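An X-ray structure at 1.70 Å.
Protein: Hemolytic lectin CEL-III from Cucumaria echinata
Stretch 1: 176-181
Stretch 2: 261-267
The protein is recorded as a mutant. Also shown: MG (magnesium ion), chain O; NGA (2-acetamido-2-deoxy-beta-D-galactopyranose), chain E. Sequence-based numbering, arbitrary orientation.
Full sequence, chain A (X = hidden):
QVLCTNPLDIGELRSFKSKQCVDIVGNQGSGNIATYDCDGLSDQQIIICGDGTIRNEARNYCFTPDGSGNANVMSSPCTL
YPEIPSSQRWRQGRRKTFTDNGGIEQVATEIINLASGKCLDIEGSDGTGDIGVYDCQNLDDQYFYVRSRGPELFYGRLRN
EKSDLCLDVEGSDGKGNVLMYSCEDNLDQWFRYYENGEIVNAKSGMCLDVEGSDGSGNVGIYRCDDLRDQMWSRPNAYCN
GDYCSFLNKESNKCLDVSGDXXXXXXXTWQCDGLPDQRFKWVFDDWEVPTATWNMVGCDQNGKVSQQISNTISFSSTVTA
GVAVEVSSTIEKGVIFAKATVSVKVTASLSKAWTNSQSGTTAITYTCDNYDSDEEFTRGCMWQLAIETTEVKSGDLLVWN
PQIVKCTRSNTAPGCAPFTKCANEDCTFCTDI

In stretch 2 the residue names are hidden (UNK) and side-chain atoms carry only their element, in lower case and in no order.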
# COMPACT_ATOMS: atom_id res chain seq x y z
N GLY A 176 10.98 18.48 -4.23
CA GLY A 176 11.90 19.60 -4.03
C GLY A 176 11.85 20.22 -2.65
O GLY A 176 11.51 19.54 -1.66
N ASN A 177 12.19 21.51 -2.58
CA ASN A 177 12.36 22.17 -1.29
C ASN A 177 11.05 22.29 -0.53
O ASN A 177 10.00 22.48 -1.13
CB ASN A 177 12.97 23.55 -1.46
CG ASN A 177 13.28 24.19 -0.11
OD1 ASN A 177 13.93 23.56 0.75
ND2 ASN A 177 12.82 25.42 0.10
N VAL A 178 11.15 22.19 0.80
CA VAL A 178 9.99 22.35 1.66
C VAL A 178 10.11 23.69 2.37
O VAL A 178 11.19 24.06 2.83
CB VAL A 178 9.83 21.17 2.64
CG1 VAL A 178 8.92 21.57 3.82
CG2 VAL A 178 9.22 19.96 1.91
N LEU A 179 9.00 24.43 2.41
CA LEU A 179 8.98 25.80 2.93
C LEU A 179 7.55 26.11 3.38
O LEU A 179 6.65 25.28 3.20
CB LEU A 179 9.41 26.80 1.84
CG LEU A 179 8.50 27.04 0.62
CD1 LEU A 179 8.89 28.33 -0.09
CD2 LEU A 179 8.56 25.86 -0.36
N MET A 180 7.36 27.26 4.03
CA MET A 180 6.02 27.65 4.46
C MET A 180 5.34 28.42 3.33
O MET A 180 5.98 29.18 2.61
CB MET A 180 6.06 28.48 5.74
CG MET A 180 6.66 27.71 6.95
SD MET A 180 5.86 26.13 7.23
CE MET A 180 4.17 26.67 7.45
N TYR A 181 4.04 28.19 3.16
CA TYR A 181 3.29 28.93 2.13
C TYR A 181 1.81 28.96 2.46
O TYR A 181 1.32 28.19 3.28
CB TYR A 181 3.49 28.27 0.78
CG TYR A 181 3.39 29.19 -0.42
CD1 TYR A 181 4.45 30.02 -0.77
CD2 TYR A 181 2.24 29.20 -1.20
CE1 TYR A 181 4.36 30.86 -1.87
CE2 TYR A 181 2.13 30.03 -2.30
CZ TYR A 181 3.20 30.85 -2.62
OH TYR A 181 3.11 31.66 -3.74
N UNK A 261 8.88 33.79 12.77
CA UNK A 261 7.59 34.31 12.28
C UNK A 261 6.74 33.25 11.58
O UNK A 261 5.55 33.47 11.27
c UNK A 261 8.32 36.74 12.10
c UNK A 261 7.39 37.15 13.23
n UNK A 261 7.90 37.11 14.46
c UNK A 261 7.82 35.51 11.36
o UNK A 261 6.23 37.51 13.01
N UNK A 262 7.34 32.08 11.35
CA UNK A 262 6.60 30.99 10.74
C UNK A 262 6.38 31.15 9.24
O UNK A 262 5.54 30.48 8.67
N UNK A 263 7.19 31.99 8.60
CA UNK A 263 6.91 32.33 7.21
C UNK A 263 7.94 31.88 6.17
O UNK A 263 7.63 31.88 4.97
c UNK A 263 6.72 33.84 7.04
c UNK A 263 5.49 34.31 7.80
o UNK A 263 7.90 34.52 7.49
N UNK A 264 9.14 31.51 6.61
CA UNK A 264 10.24 31.27 5.68
C UNK A 264 10.51 29.80 5.34
O UNK A 264 9.60 28.96 5.36
N UNK A 265 11.77 29.52 5.05
CA UNK A 265 12.23 28.21 4.65
C UNK A 265 12.19 27.23 5.82
O UNK A 265 12.28 27.65 7.00
o UNK A 265 15.11 27.51 2.50
o UNK A 265 13.42 26.22 2.98
c UNK A 265 13.68 28.33 4.16
c UNK A 265 14.08 27.28 3.13
N UNK A 266 12.06 25.95 5.49
CA UNK A 266 11.94 24.90 6.51
C UNK A 266 13.17 24.00 6.54
O UNK A 266 13.67 23.59 5.48
c UNK A 266 9.40 24.87 6.58
c UNK A 266 10.65 24.04 6.27
c UNK A 266 10.66 22.73 7.10
N UNK A 267 13.67 23.74 7.75
CA UNK A 267 14.81 22.82 7.93
C UNK A 267 14.67 22.10 9.25
O UNK A 267 13.57 22.05 9.82
MG MG O . 13.54 23.67 3.10
C1 NGA E . 4.71 27.99 -6.47
C2 NGA E . 3.64 26.98 -6.05
C3 NGA E . 3.13 27.23 -4.63
C4 NGA E . 4.33 27.36 -3.67
C5 NGA E . 5.39 28.30 -4.24
C6 NGA E . 6.60 28.38 -3.32
C7 NGA E . 2.22 26.34 -7.95
C8 NGA E . 0.93 26.60 -8.66
N2 NGA E . 2.44 27.10 -6.88
O1 NGA E . 5.19 27.61 -7.75
O3 NGA E . 2.26 26.15 -4.23
O4 NGA E . 4.95 26.09 -3.53
O5 NGA E . 5.82 27.90 -5.54
O6 NGA E . 7.51 29.36 -3.83
O7 NGA E . 3.02 25.52 -8.37
O HOH W 1 8.33 30.49 2.71

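Position 261 carries three carbons in a row, the last bearing one oxygen and one nitrogen, an unbranched chain ending in a carboxamide. It does not reach stretch 1. The atoms give glutamine, Q261, which takes no part in the contact.

Position 262 has no side-chain atoms, and its positive phi of 76° favours the residue this implies, glycine. G262 meets stretch 1 through its backbone, its O lying 3.4 Å from CG of M180.

At position 263 one carbon carries an oxygen and a second carbon. This beta-branched hydroxyl side chain is threonine. T263 directs its CA-to-CB bond away from stretch 1 and approaches by its backbone instead: a water donates to T263 O and to M180 O, at 2.7 Å from each, and so links the two carbonyls.

Position 264 again lacks side-chain atoms and is glycine, although the contact itself would leave room for a CB. The carbonyl of G264 accepts a hydrogen bond from the backbone of stretch 1, M180 N to G264 O, at 3.1 Å.

Position 265 shows two carbons, the second carrying two oxygens. Such a short carboxylate could in composition be only aspartate, and one of its oxygens lies 2.5 Å from the magnesium ion. In D265 the CA-to-CB bond points away from stretch 1, yet the carboxylate comes nearer, and OD1 accepts a hydrogen bond from ND2 of N177 at 3.0 Å.

Position 266 has three carbons, one a branch point bearing the other two, without a polar atom, and they pack on the side chains of V178 and M180: valine. The CA-to-CB bond of V266 points toward stretch 1. Its CG2 lies 3.8 Å from SD of M180, and its CB 3.9 Å from CG1 of V178, while V266 N makes a weak hydrogen bond to V178 O at 3.4 Å.

Position 267 has no side-chain atoms and is glycine; G267 covers none of stretch 1.

The contact joins a single backbone bridge, between L179 and D265, to a shared metal site. Magnesium is bound by OD1 of N177 and O of V178 from one stretch, by OD1 of D265 and O of V266 from the other, and by two atoms from elsewhere in the structure. The ion accounts for the close approach of V178 O to D265 OD1, 3.1 Å, which is not a hydrogen bond. Beside this polar site, V266 packs against V178 and M180, so that metal binding, backbone pairing and apolar packing hold the stretches together.

Stretch 2 (261-267) QGTGDVG
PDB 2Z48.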